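Local coordinates for protein 2-oxoglutarate carboxylase small subunit (Hydrogenobacter thermophilus, PDB 7KCT) that is the small subunit of a carboxylase, with a biotin carboxylase-type fold that includes an ATP-grasp domain, and binds ADP, bicarbonate and magnesium, at residues G20-A23 with C24-I27; R28-E32 with L33-T37; R410-S413 with A414-Y418. All blocks are in the same frame, centred on the assembly; numbering follows the deposited sequence.

Interaction 1 of 3, residues G20-A23 with C24-I27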
loop_
_atom_site.group_PDB
_atom_site.type_symbol
_atom_site.label_atom_id
_atom_site.label_comp_id
_atom_site.label_asym_id
_atom_site.label_seq_id
_atom_site.Cartn_x
_atom_site.Cartn_y
_atom_site.Cartn_z
ATOM N N GLY A 20 11.265 -8.374 -13.660
ATOM C CA GLY A 20 11.151 -8.421 -12.225
ATOM C C GLY A 20 10.356 -7.242 -11.699
ATOM O O GLY A 20 9.519 -6.679 -12.390
ATOM N N GLU A 21 10.653 -6.834 -10.476
ATOM C CA GLU A 21 9.806 -5.836 -9.820
ATOM C C GLU A 21 9.826 -4.491 -10.529
ATOM O O GLU A 21 8.813 -3.778 -10.525
ATOM C CB GLU A 21 10.199 -5.660 -8.348
ATOM C CG GLU A 21 11.573 -5.030 -8.055
ATOM C CD GLU A 21 11.504 -3.523 -7.891
ATOM O OE1 GLU A 21 10.377 -2.954 -7.950
ATOM O OE2 GLU A 21 12.584 -2.909 -7.680
ATOM N N ILE A 22 10.987 -4.082 -11.064
ATOM C CA ILE A 22 11.085 -2.757 -11.679
ATOM C C ILE A 22 10.330 -2.751 -13.006
ATOM O O ILE A 22 9.748 -1.733 -13.394
ATOM C CB ILE A 22 12.573 -2.349 -11.806
ATOM C CG1 ILE A 22 12.708 -0.908 -12.272
ATOM C CG2 ILE A 22 13.354 -3.229 -12.807
ATOM C CD1 ILE A 22 12.084 0.139 -11.356
ATOM N N ALA A 23 10.321 -3.869 -13.731
ATOM C CA ALA A 23 9.542 -3.867 -14.957
ATOM C C ALA A 23 8.061 -3.728 -14.611
ATOM O O ALA A 23 7.347 -2.941 -15.253
ATOM C CB ALA A 23 9.836 -5.113 -15.798
ATOM N N CYS A 24 7.613 -4.367 -13.517
ATOM C CA CYS A 24 6.223 -4.211 -13.095
ATOM C C CYS A 24 5.916 -2.785 -12.671
ATOM O O CYS A 24 4.854 -2.246 -13.016
ATOM C CB CYS A 24 5.885 -5.195 -11.970
ATOM S SG CYS A 24 5.928 -6.943 -12.530
ATOM N N ARG A 25 6.827 -2.165 -11.932
ATOM C CA ARG A 25 6.686 -0.774 -11.503
ATOM C C ARG A 25 6.539 0.173 -12.680
ATOM O O ARG A 25 5.705 1.092 -12.664
ATOM C CB ARG A 25 7.913 -0.412 -10.651
ATOM C CG ARG A 25 8.071 1.073 -10.394
ATOM C CD ARG A 25 7.125 1.513 -9.299
ATOM N NE ARG A 25 7.183 2.935 -8.972
ATOM C CZ ARG A 25 6.390 3.857 -9.484
ATOM N NH1 ARG A 25 5.480 3.529 -10.404
ATOM N NH2 ARG A 25 6.501 5.112 -9.046
ATOM N N VAL A 26 7.357 -0.007 -13.706
ATOM C CA VAL A 26 7.236 0.836 -14.885
ATOM C C VAL A 26 5.946 0.536 -15.648
ATOM O O VAL A 26 5.265 1.454 -16.121
ATOM C CB VAL A 26 8.485 0.658 -15.770
ATOM C CG1 VAL A 26 8.312 1.362 -17.105
ATOM C CG2 VAL A 26 9.759 1.179 -15.014
ATOM N N ILE A 27 5.620 -0.749 -15.837
ATOM C CA ILE A 27 4.387 -1.113 -16.528
ATOM C C ILE A 27 3.184 -0.481 -15.864
ATOM O O ILE A 27 2.272 0.004 -16.542
ATOM C CB ILE A 27 4.208 -2.639 -16.643
ATOM C CG1 ILE A 27 5.214 -3.173 -17.625
ATOM C CG2 ILE A 27 2.756 -2.963 -17.102
ATOM C CD1 ILE A 27 5.439 -4.632 -17.581
#
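Gly-20 and Cys-24 meet near the start of helix 20-32, the alpha segment of a beta-alpha-beta unit in the biotin carboxylase N-terminal domain, and show how an alpha-helix spends one face on its sheet and another on His-305, Glu-309, Asp-315 and strand 374-378. Gly-20 O accepts Cys-24 N at 3.2 Å, while Cys-24 SG turns back to lie 3.6 Å from the same oxygen. Glu-21 O takes Arg-25 N at 2.9 Å, but the two charged ends do not meet. The Glu-21 carboxylate is held by Lys-396 and Tyr-90, the latter a residue of the ADP pocket, whereas the Arg-25 guanidinium goes to Glu-309, Asp-315 and His-305; opposite charges four residues apart thus serve separate partners. Next comes Ile-22, whose carbonyl oxygen receives Val-26 N at 3.0 Å. Its CG1 stands anti to the backbone N (chi1 -173°), and the bend at chi2 brings CD1 to 4.2 Å from Arg-25 CG, onto the aliphatic part of the arginine. Contact with Val-26 is looser, made by methyl CD1 against methyl CG2. Ala-23 has only a methyl to offer, and it packs on Val-16 of strand 13-16 and on His-50, on the side of the helix where Ile-27 also meets Val-16. Its carbonyl oxygen accepts Ile-27 N at 2.9 Å with an N-H...O angle of 168°. With Ile-27 CG1 placed beside the backbone N (chi1 -71°), that methylene rests 3.2 Å from Ala-23 O.

Interaction 2 of 3, residues R28-E32 with L33-T37; sequences RACKE and LGIQT
Cys-30 O receives the N-H of Ile-35 at 2.8 Å, a nearly straight bond (168°) that spans five residues and shuts the C-terminal end of helix 20-32. Inside this loop Gly-34 N binds Lys-31 O at 2.9 Å, its N-H coming in well off the plane of the carbonyl. One residue earlier the ordinary helical pattern still holds, with Leu-33 N donating to Ala-29 O at 3.2 Å. Leu-33 CG, set beside its own backbone N, lies 3.3 Å from Ala-29 O, and the isobutyl group then continues onto Ile-321 and neighbouring side chains of helix 316-324. Past the glycine the chain doubles back over Cys-30. Ile-35 CB comes within 4.0 Å of Cys-30 CB, and both side chains also pack on Val-14 of strand 13-16. The tightest apolar approach is made by Thr-37, whose CG2 sits 3.4 Å from Cys-30 CB, closer than usual for two carbons. A chi1 of 58° puts OG1 between the backbone N and the carbonyl carbon and leaves this methyl to face the cysteine, with SG a little farther off. Glu-32 runs outward with an extended chain, its carboxylate paired with Lys-318 and with Arg-410 of the second subunit, so the last helical turn also serves the dimer interface. Positive phi at Gly-34 (79°) and the bonds from Ile-35 N to Cys-30 O and from Gly-34 N to Lys-31 O define a Schellman motif, here making the helix-to-strand turn of a beta-alpha-beta crossover in a parallel sheet.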
loop_
_atom_site.group_PDB
_atom_site.type_symbol
_atom_site.label_atom_id
_atom_site.label_comp_id
_atom_site.label_asym_id
_atom_site.label_seq_id
_atom_site.Cartn_x
_atom_site.Cartn_y
_atom_site.Cartn_z
ATOM N N ARG A 28 3.151 -0.468 -14.540
ATOM C CA ARG A 28 2.021 0.127 -13.837
ATOM C C ARG A 28 1.898 1.627 -14.111
ATOM O O ARG A 28 0.785 2.147 -14.263
ATOM C CB ARG A 28 2.143 -0.091 -12.322
ATOM C CG ARG A 28 1.015 0.597 -11.550
ATOM C CD ARG A 28 0.747 0.103 -10.110
ATOM N NE ARG A 28 0.731 -1.349 -10.023
ATOM C CZ ARG A 28 -0.206 -2.138 -10.537
ATOM N NH1 ARG A 28 -1.234 -1.614 -11.172
ATOM N NH2 ARG A 28 -0.094 -3.456 -10.441
ATOM N N ALA A 29 3.026 2.340 -14.088
ATOM C CA ALA A 29 3.034 3.771 -14.388
ATOM C C ALA A 29 2.512 4.036 -15.788
ATOM O O ALA A 29 1.766 4.999 -16.001
ATOM C CB ALA A 29 4.445 4.345 -14.218
ATOM N N CYS A 30 2.908 3.192 -16.758
ATOM C CA CYS A 30 2.432 3.313 -18.131
ATOM C C CYS A 30 0.926 3.072 -18.242
ATOM O O CYS A 30 0.234 3.786 -18.974
ATOM C CB CYS A 30 3.176 2.333 -19.045
ATOM S SG CYS A 30 4.913 2.717 -19.371
ATOM N N LYS A 31 0.405 2.068 -17.546
ATOM C CA LYS A 31 -1.024 1.791 -17.629
ATOM C C LYS A 31 -1.832 2.950 -17.063
ATOM O O LYS A 31 -2.841 3.358 -17.650
ATOM C CB LYS A 31 -1.355 0.514 -16.878
ATOM C CG LYS A 31 -0.939 -0.768 -17.608
ATOM C CD LYS A 31 -1.152 -1.994 -16.658
ATOM C CE LYS A 31 -2.614 -2.401 -16.591
ATOM N NZ LYS A 31 -3.125 -3.092 -17.850
ATOM N N GLU A 32 -1.367 3.526 -15.949
ATOM C CA GLU A 32 -2.085 4.656 -15.364
ATOM C C GLU A 32 -2.083 5.855 -16.311
ATOM O O GLU A 32 -3.062 6.596 -16.363
ATOM C CB GLU A 32 -1.500 5.035 -13.999
ATOM C CG GLU A 32 -1.779 3.991 -12.888
ATOM C CD GLU A 32 -1.081 4.314 -11.546
ATOM O OE1 GLU A 32 -0.401 5.365 -11.506
ATOM O OE2 GLU A 32 -1.202 3.535 -10.544
ATOM N N LEU A 33 -1.017 6.031 -17.088
ATOM C CA LEU A 33 -0.920 7.053 -18.129
ATOM C C LEU A 33 -1.624 6.694 -19.431
ATOM O O LEU A 33 -1.672 7.534 -20.317
ATOM C CB LEU A 33 0.558 7.340 -18.435
ATOM C CG LEU A 33 1.387 8.004 -17.347
ATOM C CD1 LEU A 33 2.865 8.075 -17.706
ATOM C CD2 LEU A 33 0.824 9.414 -17.114
ATOM N N GLY A 34 -2.166 5.482 -19.578
ATOM C CA GLY A 34 -2.836 5.075 -20.800
ATOM C C GLY A 34 -1.913 4.677 -21.918
ATOM O O GLY A 34 -2.277 4.795 -23.089
ATOM N N ILE A 35 -0.726 4.226 -21.595
ATOM C CA ILE A 35 0.288 3.872 -22.576
ATOM C C ILE A 35 0.310 2.350 -22.702
ATOM O O ILE A 35 0.290 1.636 -21.688
ATOM C CB ILE A 35 1.677 4.383 -22.144
ATOM C CG1 ILE A 35 1.683 5.914 -22.039
ATOM C CG2 ILE A 35 2.738 3.860 -23.074
ATOM C CD1 ILE A 35 2.867 6.449 -21.200
ATOM N N GLN A 36 0.395 1.859 -23.935
ATOM C CA GLN A 36 0.568 0.435 -24.195
ATOM C C GLN A 36 1.984 0.024 -23.840
ATOM O O GLN A 36 2.925 0.800 -24.009
ATOM C CB GLN A 36 0.301 0.149 -25.680
ATOM C CG GLN A 36 -1.167 0.464 -26.028
ATOM C CD GLN A 36 -1.460 0.560 -27.498
ATOM O OE1 GLN A 36 -0.593 0.341 -28.330
ATOM N NE2 GLN A 36 -2.713 0.869 -27.833
ATOM N N THR A 37 2.155 -1.218 -23.409
ATOM C CA THR A 37 3.452 -1.651 -22.897
ATOM C C THR A 37 3.928 -2.896 -23.643
ATOM O O THR A 37 3.126 -3.749 -24.067
ATOM C CB THR A 37 3.408 -1.987 -21.397
ATOM O OG1 THR A 37 2.427 -3.012 -21.201
ATOM C CG2 THR A 37 3.065 -0.770 -20.539
#

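Interaction 3 of 3, residues R410-S413 with A414-Y418; sequences RMRS and ALETY
Glu-416 runs alongside Arg-412, pointing the same way, with carboxylate and guanidinium planes 52° apart. Glu-416 CB lies 3.5 Å from Arg-412 O. This oxygen also accepts Glu-416 N. Glu-416 CG, beside its backbone N (chi1 -80°), rests 3.4 Å from Arg-412 O; beyond it the extended chain lies across that carbonyl, CD touching both Arg-412 O and Arg-412 CG. OE2 settles 3.6 Å from Arg-412 CG and stops 4.2 Å from NE, beyond a salt bridge. OE1 accepts a water at 2.7 Å and pairs with Lys-31 of the second subunit. That water accepts from Arg-412 NE, in the guanidinium plane at its edge, and also bonds Ser-413 OG, which is bonded to Asp-409 O one turn back; the arginine is salt-bridged to Asp-409. All this occupies one face of helix 404-417, in the biotin carboxylase C-terminal domain. On its inward face, Met-411 CG touches Leu-415 CD1 at 3.8 Å, the side chains crossing obliquely between helix 427-435 and strand 341-351. Near the helix end, Ala-414 O takes both Thr-417 N and Thr-417 OG1, each at 3.0 Å; OG1 also accepts from Arg-28 NH2 of the second subunit.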
loop_
_atom_site.group_PDB
_atom_site.type_symbol
_atom_site.label_atom_id
_atom_site.label_comp_id
_atom_site.label_asym_id
_atom_site.label_seq_id
_atom_site.Cartn_x
_atom_site.Cartn_y
_atom_site.Cartn_z
ATOM N N ARG A 410 5.740 -0.387 12.378
ATOM C CA ARG A 410 4.936 -0.791 11.235
ATOM C C ARG A 410 5.706 -1.745 10.335
ATOM O O ARG A 410 5.136 -2.711 9.819
ATOM C CB ARG A 410 4.491 0.450 10.454
ATOM C CG ARG A 410 3.737 0.156 9.166
ATOM C CD ARG A 410 2.959 1.439 8.798
ATOM N NE ARG A 410 1.848 1.568 9.733
ATOM C CZ ARG A 410 1.232 2.695 10.064
ATOM N NH1 ARG A 410 1.640 3.862 9.586
ATOM N NH2 ARG A 410 0.224 2.648 10.916
ATOM N N MET A 411 7.010 -1.508 10.136
ATOM C CA MET A 411 7.812 -2.404 9.303
ATOM C C MET A 411 8.048 -3.758 9.981
ATOM O O MET A 411 7.977 -4.809 9.327
ATOM C CB MET A 411 9.162 -1.740 8.961
ATOM C CG MET A 411 10.118 -2.642 8.207
ATOM S SD MET A 411 9.602 -3.108 6.518
ATOM C CE MET A 411 9.933 -1.596 5.648
ATOM N N ARG A 412 8.433 -3.757 11.255
ATOM C CA ARG A 412 8.531 -5.016 11.994
ATOM C C ARG A 412 7.254 -5.862 11.831
ATOM O O ARG A 412 7.315 -7.059 11.578
ATOM C CB ARG A 412 8.759 -4.727 13.468
ATOM C CG ARG A 412 9.006 -5.978 14.361
ATOM C CD ARG A 412 8.783 -5.709 15.864
ATOM N NE ARG A 412 7.411 -5.249 16.184
ATOM C CZ ARG A 412 7.108 -4.038 16.655
ATOM N NH1 ARG A 412 8.060 -3.143 16.862
ATOM N NH2 ARG A 412 5.850 -3.705 16.942
ATOM N N SER A 413 6.093 -5.246 11.991
ATOM C CA SER A 413 4.823 -5.968 11.947
ATOM C C SER A 413 4.479 -6.464 10.549
ATOM O O SER A 413 3.833 -7.505 10.399
ATOM C CB SER A 413 3.687 -5.075 12.448
ATOM O OG SER A 413 3.877 -4.775 13.800
ATOM N N ALA A 414 4.794 -5.672 9.532
ATOM C CA ALA A 414 4.608 -6.108 8.158
ATOM C C ALA A 414 5.506 -7.303 7.860
ATOM O O ALA A 414 5.037 -8.334 7.361
ATOM C CB ALA A 414 4.895 -4.950 7.200
ATOM N N LEU A 415 6.773 -7.221 8.263
ATOM C CA LEU A 415 7.726 -8.304 8.012
ATOM C C LEU A 415 7.320 -9.605 8.711
ATOM O O LEU A 415 7.492 -10.714 8.170
ATOM C CB LEU A 415 9.100 -7.869 8.510
ATOM C CG LEU A 415 9.924 -6.849 7.745
ATOM C CD1 LEU A 415 11.070 -6.334 8.604
ATOM C CD2 LEU A 415 10.437 -7.481 6.445
ATOM N N GLU A 416 6.845 -9.495 9.935
ATOM C CA GLU A 416 6.419 -10.679 10.686
ATOM C C GLU A 416 5.237 -11.364 10.029
ATOM O O GLU A 416 5.001 -12.544 10.287
ATOM C CB GLU A 416 6.098 -10.258 12.110
ATOM C CG GLU A 416 7.327 -10.103 13.009
ATOM C CD GLU A 416 6.979 -9.348 14.296
ATOM O OE1 GLU A 416 5.879 -8.773 14.380
ATOM O OE2 GLU A 416 7.827 -9.261 15.196
ATOM N N THR A 417 4.499 -10.681 9.174
ATOM C CA THR A 417 3.363 -11.322 8.513
ATOM C C THR A 417 3.621 -11.685 7.052
ATOM O O THR A 417 2.761 -12.295 6.422
ATOM C CB THR A 417 2.118 -10.439 8.614
ATOM O OG1 THR A 417 2.270 -9.266 7.815
ATOM C CG2 THR A 417 1.861 -10.050 10.042
ATOM N N TYR A 418 4.806 -11.388 6.525
ATOM C CA TYR A 418 5.151 -11.704 5.151
ATOM C C TYR A 418 5.634 -13.152 5.098
ATOM O O TYR A 418 6.765 -13.451 5.503
ATOM C CB TYR A 418 6.221 -10.736 4.650
ATOM C CG TYR A 418 6.268 -10.496 3.143
ATOM C CD1 TYR A 418 5.917 -11.475 2.230
ATOM C CD2 TYR A 418 6.656 -9.253 2.649
ATOM C CE1 TYR A 418 5.956 -11.225 0.858
ATOM C CE2 TYR A 418 6.745 -9.005 1.293
ATOM C CZ TYR A 418 6.392 -9.984 0.392
ATOM O OH TYR A 418 6.458 -9.686 -0.967
HETATM O O HOH W 1 5.170 -6.561 15.685
#

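In the fold
Interactions 1 and 2 follow one another along helix 20-32, their centres 11 Å apart, and touch where Ile-27 CG2 packs on Thr-37 CG2 at 4.1 Å. Interaction 1 is the end nearer the nucleotide: the Glu-21 side chain is about 8 Å from a bound ADP and hydrogen-bonds Tyr-90, a residue of an ADP pocket. Interaction 3 belongs to the C-terminal domain; within the chain its centre lies about 30 Å from that of interaction 2, their nearest atoms about 13 Å apart. Across the dimer the two meet, because Arg-28, Lys-31 and Glu-32 of one subunit engage helix 404-417 of the other. One helix looks toward the nucleotide at its start and the partner subunit at its end.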